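Local coordinates for protein histidine--tRNA ligase (PDB 1QE0) that attaches L-histidine to its cognate tRNA(His) at the expense of ATP, working as a homodimeric class II aminoacyl-tRNA synthetase, at residues A[178-181]-A[182-186]; A[190-193]-A[194-198]. All blocks are in the same frame, centred on the assembly; numbering follows the deposited sequence.

Contact 1: residues A[178-181]-A[182-186]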
# COMPACT_ATOMS: atom_id res chain seq x y z
N ALA A 178 39.93 -6.87 -20.64
CA ALA A 178 40.56 -5.65 -21.10
C ALA A 178 40.98 -4.77 -19.90
O ALA A 178 42.06 -4.19 -19.91
CB ALA A 178 39.62 -4.90 -22.01
N LEU A 179 40.13 -4.68 -18.87
CA LEU A 179 40.45 -3.91 -17.65
C LEU A 179 41.65 -4.51 -16.91
O LEU A 179 42.34 -3.83 -16.17
CB LEU A 179 39.25 -3.90 -16.70
CG LEU A 179 37.99 -3.09 -16.95
CD1 LEU A 179 36.80 -3.82 -16.37
CD2 LEU A 179 38.12 -1.71 -16.33
N VAL A 180 41.83 -5.82 -17.04
CA VAL A 180 42.94 -6.48 -16.40
C VAL A 180 44.22 -6.27 -17.19
O VAL A 180 45.29 -6.17 -16.61
CB VAL A 180 42.69 -7.95 -16.30
CG1 VAL A 180 43.85 -8.62 -15.59
CG2 VAL A 180 41.39 -8.19 -15.58
N LYS A 181 44.11 -6.29 -18.51
CA LYS A 181 45.25 -6.04 -19.41
C LYS A 181 45.73 -4.63 -19.02
O LYS A 181 46.92 -4.38 -18.80
CB LYS A 181 44.77 -6.01 -20.87
CG LYS A 181 44.22 -7.31 -21.40
CD LYS A 181 45.33 -8.28 -21.77
CE LYS A 181 45.65 -8.25 -23.29
NZ LYS A 181 44.52 -8.76 -24.14
N HIS A 182 44.75 -3.75 -18.89
CA HIS A 182 44.94 -2.36 -18.55
C HIS A 182 45.52 -2.16 -17.15
O HIS A 182 46.72 -1.93 -17.01
CB HIS A 182 43.59 -1.63 -18.69
CG HIS A 182 43.63 -0.17 -18.33
ND1 HIS A 182 43.51 0.28 -17.03
CD2 HIS A 182 43.76 0.93 -19.11
CE1 HIS A 182 43.57 1.60 -17.03
NE2 HIS A 182 43.71 2.02 -18.27
N PHE A 183 44.67 -2.28 -16.13
CA PHE A 183 45.07 -2.04 -14.75
C PHE A 183 46.20 -2.86 -14.21
O PHE A 183 47.04 -2.32 -13.49
CB PHE A 183 43.89 -2.23 -13.81
CG PHE A 183 42.88 -1.12 -13.86
CD1 PHE A 183 41.65 -1.30 -14.49
CD2 PHE A 183 43.14 0.09 -13.22
CE1 PHE A 183 40.69 -0.30 -14.49
CE2 PHE A 183 42.17 1.10 -13.21
CZ PHE A 183 40.95 0.90 -13.85
N GLU A 184 46.25 -4.14 -14.53
CA GLU A 184 47.28 -5.01 -13.97
C GLU A 184 48.71 -4.48 -14.00
O GLU A 184 49.42 -4.56 -12.98
CB GLU A 184 47.18 -6.42 -14.55
CG GLU A 184 48.47 -7.05 -14.96
CD GLU A 184 48.29 -7.88 -16.20
OE1 GLU A 184 48.30 -7.30 -17.32
OE2 GLU A 184 48.12 -9.11 -16.05
N PRO A 185 49.15 -3.90 -15.13
CA PRO A 185 50.52 -3.39 -15.16
C PRO A 185 50.81 -2.24 -14.17
O PRO A 185 51.94 -1.74 -14.10
CB PRO A 185 50.70 -2.98 -16.61
CG PRO A 185 49.82 -3.99 -17.34
CD PRO A 185 48.58 -3.95 -16.49
N VAL A 186 49.80 -1.82 -13.43
CA VAL A 186 49.94 -0.76 -12.43
C VAL A 186 49.09 -1.13 -11.22
O VAL A 186 48.68 -0.28 -10.43
CB VAL A 186 49.50 0.59 -12.98
CG1 VAL A 186 50.31 0.93 -14.20
CG2 VAL A 186 48.01 0.60 -13.30
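This is an i to i+4 contact at the end of the alpha-helix 169-183, where residues 178-181 meet residues 182-186 in one unbroken run of chain. The helix follows strand 159-165 of the catalytic sheet and comes, in sequence, between class II motifs 2 and 3, consistent with the insertion domain of histidyl-tRNA synthetases. Two main-chain bonds keep the helical spacing: His182 N donates to Ala178 O at 2.9 Å and Phe183 N to Leu179 O at 2.8 Å. A third, from Glu184 N to Val180 O, is less certain. At Pro185 the ring replaces the N-H that would have continued the pattern, and the chain passes into a short 3-10 turn, with Val186 N bonded to Phe183 O at 2.8 Å.

The side chains follow the same spacing. Four residues apart, Leu179 and Phe183 fall on one face of the helix, and their shared first torsion (chi1 -73° and -74°, each CG anti to its carbonyl carbon) then sends both the same way, side by side. Their apolar character suits this buried face, which is closed by Pro202 against Leu179 and by Leu206 against Phe183; the Phe183 ring also meets Phe190 with planes nearly perpendicular. On the exposed side come Lys181 and Glu184, polar residues suited to water. His182 ND1 lies 3.4 Å above the plane of the neighbouring Phe183 ring, offset toward its rim. At that ring's edge, in its plane, Leu179 CD2 sits 3.5 Å from Phe183 CE1.

Contact 2: residues A[190-193]-A[194-198]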
# COMPACT_ATOMS: atom_id res chain seq x y z
N PHE A 190 47.52 0.50 -6.62
CA PHE A 190 46.18 0.43 -6.03
C PHE A 190 46.13 -0.24 -4.65
O PHE A 190 46.87 -1.21 -4.37
CB PHE A 190 45.22 -0.32 -6.97
CG PHE A 190 44.80 0.48 -8.15
CD1 PHE A 190 45.75 0.94 -9.07
CD2 PHE A 190 43.48 0.85 -8.33
CE1 PHE A 190 45.38 1.75 -10.14
CE2 PHE A 190 43.10 1.65 -9.39
CZ PHE A 190 44.05 2.11 -10.30
N CYS A 191 45.25 0.27 -3.81
CA CYS A 191 45.06 -0.26 -2.46
C CYS A 191 44.77 -1.76 -2.53
O CYS A 191 44.27 -2.24 -3.54
CB CYS A 191 43.84 0.44 -1.85
SG CYS A 191 42.51 0.72 -3.09
N SER A 192 45.03 -2.50 -1.45
CA SER A 192 44.75 -3.94 -1.46
C SER A 192 43.27 -4.11 -1.83
O SER A 192 42.88 -5.11 -2.41
CB SER A 192 45.09 -4.60 -0.11
OG SER A 192 45.01 -6.03 -0.13
N ASP A 193 42.45 -3.12 -1.50
CA ASP A 193 41.04 -3.16 -1.88
C ASP A 193 41.01 -3.37 -3.39
O ASP A 193 40.86 -4.48 -3.88
CB ASP A 193 40.35 -1.82 -1.59
CG ASP A 193 39.65 -1.78 -0.27
OD1 ASP A 193 39.17 -0.69 0.11
OD2 ASP A 193 39.56 -2.83 0.39
N CYS A 194 41.25 -2.28 -4.12
CA CYS A 194 41.24 -2.30 -5.57
C CYS A 194 42.11 -3.42 -6.15
O CYS A 194 41.74 -4.06 -7.14
CB CYS A 194 41.63 -0.92 -6.10
SG CYS A 194 40.73 0.49 -5.31
N GLN A 195 43.20 -3.73 -5.47
CA GLN A 195 44.09 -4.78 -5.94
C GLN A 195 43.39 -6.13 -5.97
O GLN A 195 43.50 -6.87 -6.95
CB GLN A 195 45.32 -4.88 -5.06
CG GLN A 195 46.47 -4.00 -5.46
CD GLN A 195 47.80 -4.58 -5.04
OE1 GLN A 195 48.51 -3.97 -4.25
NE2 GLN A 195 48.16 -5.75 -5.57
N SER A 196 42.69 -6.46 -4.89
CA SER A 196 41.97 -7.74 -4.83
C SER A 196 41.02 -7.83 -6.01
O SER A 196 41.02 -8.81 -6.76
CB SER A 196 41.15 -7.84 -3.53
OG SER A 196 41.95 -7.84 -2.36
N ARG A 197 40.29 -6.74 -6.23
CA ARG A 197 39.28 -6.63 -7.28
C ARG A 197 39.69 -6.80 -8.73
O ARG A 197 38.83 -6.91 -9.59
CB ARG A 197 38.52 -5.33 -7.14
CG ARG A 197 37.92 -5.06 -5.78
CD ARG A 197 36.71 -4.14 -5.96
NE ARG A 197 36.30 -3.38 -4.77
CZ ARG A 197 36.79 -2.19 -4.45
NH1 ARG A 197 37.72 -1.61 -5.20
NH2 ARG A 197 36.29 -1.54 -3.40
N LEU A 198 40.98 -6.79 -9.05
CA LEU A 198 41.35 -6.95 -10.46
C LEU A 198 40.87 -8.31 -10.93
O LEU A 198 40.20 -8.46 -11.95
CB LEU A 198 42.87 -6.90 -10.66
CG LEU A 198 43.54 -6.09 -11.79
CD1 LEU A 198 44.84 -6.76 -12.13
CD2 LEU A 198 42.70 -5.99 -13.04
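A CxxC motif opens the short helix 192-196: Cys191 occupies the N-cap position, Cys194 lies in the first turn, and the pair is assigned as a disulfide. The modelled sulfurs, Cys191 SG and Cys194 SG, stand next to each other 2.9 Å apart, longer than a closed S-S bond, so the bond is not resolved as closed here. Cys191 turns SG between its backbone N and carbonyl carbon (chi1 38°), which brings the sulfur toward its partner three residues on.

The backbone makes one short helical turn. Gln195 N binds Cys191 O at 2.7 Å. One step later Ser192 O takes two bonds from a single residue, at 2.8 Å from Ser196 N and 2.9 Å from Ser196 OG, and the two donors approach from opposite faces of the carbonyl plane; a serine suits this position because its hydroxyl is short enough to fold back onto the helix. The bonds that Asp193 O receives from Ser196 N and Arg197 N are both weak. The Arg197 chain is extended from CG to NE and chi4 of 88° turns the guanidinium, so that Asp193 C lies over one of its faces, 4.1 Å from NH1.

Just before the cap, the ring edge of Phe190 packs on Cys194 CB, which lies in the ring plane 3.4 Å from CD2. The aromatic is an apolar neighbour for this methylene and makes a sulfur-aromatic contact with Cys194 SG, also at the edge, 5.5 Å from the centroid. Around the turn, Phe190 packs on Ile205, Arg197 on Arg204 and Gln195 on His188, all from loops, while Leu198 leads the chain back against helix 169-183.

Overall arrangement
From the N terminus the chain runs along helix 169-183 into contact 1, which takes in the end of that helix and the 3-10 turn after it, and a short linker then carries it to contact 2 at helix 192-196. Each contact closes only one local turn, and the two stand in series, neither nested nor crossing. Their centres are about 12 Å apart, yet the intervening bend brings them together: Leu198 packs its CD2 methyl against Val180 CA at 3.4 Å and its CD1 methyl against Glu184 CB at 3.4 Å. A second bridge runs from Phe183 CE2 to Phe190 CZ, 3.6 Å apart. Thus helix 169-183 and the CxxC turn join as one small peripheral unit far from the chain's centre.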